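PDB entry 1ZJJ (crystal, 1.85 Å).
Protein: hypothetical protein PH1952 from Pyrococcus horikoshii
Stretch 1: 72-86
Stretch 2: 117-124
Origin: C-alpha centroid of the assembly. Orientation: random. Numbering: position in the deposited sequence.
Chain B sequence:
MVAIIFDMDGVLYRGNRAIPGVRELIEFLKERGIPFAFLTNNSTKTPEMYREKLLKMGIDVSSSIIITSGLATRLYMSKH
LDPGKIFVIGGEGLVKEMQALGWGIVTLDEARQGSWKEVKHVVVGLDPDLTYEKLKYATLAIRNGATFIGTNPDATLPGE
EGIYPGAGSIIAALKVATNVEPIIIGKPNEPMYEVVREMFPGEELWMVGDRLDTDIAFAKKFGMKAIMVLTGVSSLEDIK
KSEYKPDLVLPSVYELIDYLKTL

Stretch 1 72-86: ATRLYMSKHLDPGKI
Stretch 2 117-124: KEVKHVVV

The most unusual feature is a buried histidine whose ring ties a strand to the loop that follows a helix. His121 NE2 donates a hydrogen bond to the backbone oxygen Asp82 O at 2.8 Å, with an N-H...O angle of 157°. Its ND1 is hydrogen-bonded elsewhere in the structure, so both ring nitrogens are satisfied. The ring takes chi1 -52° (m) and chi2 -68°, which places Asp82 O and Gly84 O at its edge. Leu81 (m, t) sets CB 4.0 Å from His121 CE1.

The helix begins earlier in the chain and runs through 72-80, loosening at His80 (-118/-1). Its i to i+4 bonds continue to Leu81 N with Met77 O (3.0 Å). Leu81 then leaves helical geometry (phi/psi -126/168), and an extended segment leads to Ile86. The helix runs nearly antiparallel to strand 121-124, at 161°, with an 11.1 Å closest approach between axes.

Ile86 pairs with His121 in a parallel bridge, CA to CA 4.8 Å, side chains on the same face. One carbonyl, Lys85 O, accepts from both Lys120 N (2.9 Å) and His121 N (3.1 Å). Ile86 CA also makes a CA-H...O contact with His121 O at 3.3 Å. Lys120 has phi/psi -104/-24; His121 is extended at -139/134.

Gly84 (-167/166) fits a tight place: its CA lies 3.8 Å from Lys120 CB, and an ideal CB would clash there at 2.5 Å.

Met77, Thr73 and Ile86 pack on Val123. Unbranched Met77 (m, t, p) reaches with CE to 3.7 Å from Val123 CG2 and 4.0 Å from His121 CB. Ile86 (m, t) sets CG2 3.8 Å from Val123 CG2. Thr73 (m) offers its methyl CG2, 4.0 Å from Val123 CG1, while OG1 bonds elsewhere. The CA-to-CB bond of Val123 (t) points toward residues 72-86, that of Val122 (t) away.

Lys85 (m, t, 117°, t) is exposed, with its aliphatic CB 4.1 Å from Glu118 O. The contact buries 523 Å² in total.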

# COMPACT_ATOMS: atom_id res chain seq x y z
N ALA B 72 15.37 1.44 17.27
CA ALA B 72 15.17 -0.00 17.41
C ALA B 72 15.55 -0.73 16.12
O ALA B 72 16.08 -1.84 16.15
CB ALA B 72 13.70 -0.29 17.76
N THR B 73 15.27 -0.10 14.98
CA THR B 73 15.60 -0.69 13.68
C THR B 73 17.12 -0.81 13.53
O THR B 73 17.62 -1.85 13.12
CB THR B 73 15.00 0.15 12.52
OG1 THR B 73 13.57 0.15 12.62
CG2 THR B 73 15.39 -0.44 11.18
N ARG B 74 17.84 0.26 13.85
CA ARG B 74 19.30 0.24 13.76
C ARG B 74 19.85 -0.86 14.67
O ARG B 74 20.70 -1.65 14.25
CB ARG B 74 19.90 1.59 14.17
CG ARG B 74 21.40 1.53 14.51
CD ARG B 74 22.08 2.91 14.51
NE ARG B 74 21.67 3.79 15.61
CZ ARG B 74 22.01 3.64 16.89
NH1 ARG B 74 22.79 2.62 17.26
NH2 ARG B 74 21.60 4.51 17.80
N LEU B 75 19.36 -0.91 15.90
CA LEU B 75 19.82 -1.92 16.86
C LEU B 75 19.51 -3.34 16.39
O LEU B 75 20.32 -4.26 16.58
CB LEU B 75 19.18 -1.67 18.24
CG LEU B 75 19.54 -0.34 18.91
CD1 LEU B 75 18.80 -0.20 20.22
CD2 LEU B 75 21.04 -0.26 19.14
N TYR B 76 18.35 -3.53 15.76
CA TYR B 76 17.99 -4.84 15.25
C TYR B 76 18.95 -5.25 14.13
O TYR B 76 19.49 -6.36 14.13
CB TYR B 76 16.56 -4.82 14.70
CG TYR B 76 16.20 -6.11 14.00
CD1 TYR B 76 15.86 -7.25 14.72
CD2 TYR B 76 16.28 -6.21 12.61
CE1 TYR B 76 15.62 -8.46 14.08
CE2 TYR B 76 16.04 -7.41 11.96
CZ TYR B 76 15.72 -8.53 12.70
OH TYR B 76 15.51 -9.73 12.05
N MET B 77 19.17 -4.34 13.18
CA MET B 77 20.06 -4.59 12.05
C MET B 77 21.47 -4.93 12.52
O MET B 77 22.08 -5.89 12.06
CB MET B 77 20.08 -3.38 11.12
CG MET B 77 18.73 -3.10 10.48
SD MET B 77 18.64 -1.54 9.58
CE MET B 77 19.41 -2.03 8.03
N SER B 78 21.98 -4.13 13.46
CA SER B 78 23.32 -4.34 13.98
C SER B 78 23.48 -5.71 14.63
O SER B 78 24.49 -6.40 14.44
CB SER B 78 23.64 -3.25 15.01
OG SER B 78 25.01 -3.26 15.35
N LYS B 79 22.48 -6.12 15.40
CA LYS B 79 22.51 -7.39 16.11
C LYS B 79 22.19 -8.65 15.30
O LYS B 79 22.78 -9.70 15.54
CB LYS B 79 21.57 -7.33 17.31
CG LYS B 79 21.61 -8.55 18.20
CD LYS B 79 20.70 -8.38 19.41
CE LYS B 79 21.02 -9.42 20.46
NZ LYS B 79 20.05 -9.41 21.59
N HIS B 80 21.28 -8.54 14.34
CA HIS B 80 20.84 -9.71 13.59
C HIS B 80 21.08 -9.79 12.08
O HIS B 80 20.71 -10.78 11.47
CB HIS B 80 19.35 -9.92 13.85
CG HIS B 80 19.01 -10.08 15.30
ND1 HIS B 80 19.41 -11.16 16.05
CD2 HIS B 80 18.31 -9.28 16.14
CE1 HIS B 80 18.98 -11.03 17.29
NE2 HIS B 80 18.31 -9.89 17.37
N LEU B 81 21.67 -8.78 11.47
CA LEU B 81 21.88 -8.84 10.03
C LEU B 81 23.33 -8.62 9.65
O LEU B 81 24.14 -8.20 10.48
CB LEU B 81 20.99 -7.82 9.32
CG LEU B 81 19.49 -7.90 9.61
CD1 LEU B 81 18.78 -6.71 8.95
CD2 LEU B 81 18.91 -9.22 9.09
N ASP B 82 23.67 -8.89 8.39
CA ASP B 82 25.03 -8.70 7.92
C ASP B 82 25.15 -7.35 7.24
O ASP B 82 24.36 -7.00 6.37
CB ASP B 82 25.40 -9.81 6.94
CG ASP B 82 25.19 -11.18 7.52
OD1 ASP B 82 25.72 -11.45 8.62
OD2 ASP B 82 24.48 -11.98 6.88
N PRO B 83 26.16 -6.56 7.64
CA PRO B 83 26.37 -5.23 7.06
C PRO B 83 26.30 -5.22 5.53
O PRO B 83 26.91 -6.06 4.87
CB PRO B 83 27.74 -4.84 7.60
CG PRO B 83 27.77 -5.52 8.93
CD PRO B 83 27.24 -6.88 8.59
N GLY B 84 25.57 -4.26 4.99
CA GLY B 84 25.41 -4.13 3.56
C GLY B 84 24.79 -2.77 3.28
O GLY B 84 24.28 -2.12 4.20
N LYS B 85 24.83 -2.34 2.02
CA LYS B 85 24.26 -1.03 1.69
C LYS B 85 22.75 -0.98 1.90
O LYS B 85 22.04 -1.95 1.66
CB LYS B 85 24.63 -0.65 0.26
CG LYS B 85 26.10 -0.36 0.12
CD LYS B 85 26.51 -0.49 -1.32
CE LYS B 85 27.01 0.82 -1.88
NZ LYS B 85 27.49 0.64 -3.27
N ILE B 86 22.30 0.17 2.37
CA ILE B 86 20.90 0.42 2.69
C ILE B 86 20.21 1.45 1.80
O ILE B 86 20.80 2.48 1.44
CB ILE B 86 20.78 0.95 4.16
CG1 ILE B 86 21.56 0.03 5.10
CG2 ILE B 86 19.29 1.05 4.57
CD1 ILE B 86 21.82 0.62 6.49
N LYS B 117 20.64 -2.11 -7.52
CA LYS B 117 21.12 -3.47 -7.77
C LYS B 117 22.09 -3.92 -6.68
O LYS B 117 22.22 -5.11 -6.42
CB LYS B 117 21.81 -3.53 -9.14
CG LYS B 117 21.33 -4.63 -10.07
CD LYS B 117 21.39 -5.99 -9.42
CE LYS B 117 21.17 -7.05 -10.46
NZ LYS B 117 20.67 -8.31 -9.89
N GLU B 118 22.78 -2.97 -6.06
CA GLU B 118 23.74 -3.31 -5.01
C GLU B 118 23.19 -3.19 -3.58
O GLU B 118 23.90 -3.45 -2.61
CB GLU B 118 25.00 -2.45 -5.14
CG GLU B 118 25.85 -2.78 -6.37
CD GLU B 118 25.26 -2.29 -7.68
OE1 GLU B 118 25.09 -1.07 -7.86
OE2 GLU B 118 24.96 -3.14 -8.56
N VAL B 119 21.93 -2.79 -3.45
CA VAL B 119 21.31 -2.65 -2.13
C VAL B 119 21.10 -3.99 -1.44
O VAL B 119 20.58 -4.93 -2.04
CB VAL B 119 19.93 -1.96 -2.24
CG1 VAL B 119 19.18 -2.06 -0.91
CG2 VAL B 119 20.11 -0.50 -2.64
N LYS B 120 21.51 -4.09 -0.17
CA LYS B 120 21.36 -5.33 0.59
C LYS B 120 20.20 -5.27 1.59
O LYS B 120 19.65 -6.30 1.98
CB LYS B 120 22.66 -5.65 1.34
CG LYS B 120 23.85 -5.98 0.44
CD LYS B 120 23.59 -7.24 -0.38
CE LYS B 120 24.74 -7.55 -1.32
NZ LYS B 120 25.97 -8.00 -0.61
N HIS B 121 19.83 -4.05 2.00
CA HIS B 121 18.75 -3.86 2.96
C HIS B 121 17.87 -2.67 2.58
O HIS B 121 18.37 -1.60 2.24
CB HIS B 121 19.32 -3.61 4.36
CG HIS B 121 20.32 -4.63 4.81
ND1 HIS B 121 19.98 -5.94 5.08
CD2 HIS B 121 21.65 -4.53 5.04
CE1 HIS B 121 21.05 -6.60 5.46
NE2 HIS B 121 22.08 -5.77 5.44
N VAL B 122 16.55 -2.87 2.62
CA VAL B 122 15.61 -1.80 2.34
C VAL B 122 14.86 -1.52 3.64
O VAL B 122 14.24 -2.41 4.21
CB VAL B 122 14.60 -2.19 1.25
CG1 VAL B 122 13.59 -1.07 1.06
CG2 VAL B 122 15.33 -2.47 -0.06
N VAL B 123 14.96 -0.28 4.12
CA VAL B 123 14.31 0.12 5.37
C VAL B 123 13.19 1.11 5.06
O VAL B 123 13.43 2.16 4.44
CB VAL B 123 15.33 0.74 6.35
CG1 VAL B 123 14.64 1.19 7.62
CG2 VAL B 123 16.42 -0.28 6.69
N VAL B 124 11.98 0.79 5.49
CA VAL B 124 10.82 1.61 5.21
C VAL B 124 10.13 2.13 6.47
O VAL B 124 9.70 1.35 7.31
CB VAL B 124 9.78 0.81 4.40
CG1 VAL B 124 8.63 1.72 3.95
CG2 VAL B 124 10.45 0.15 3.21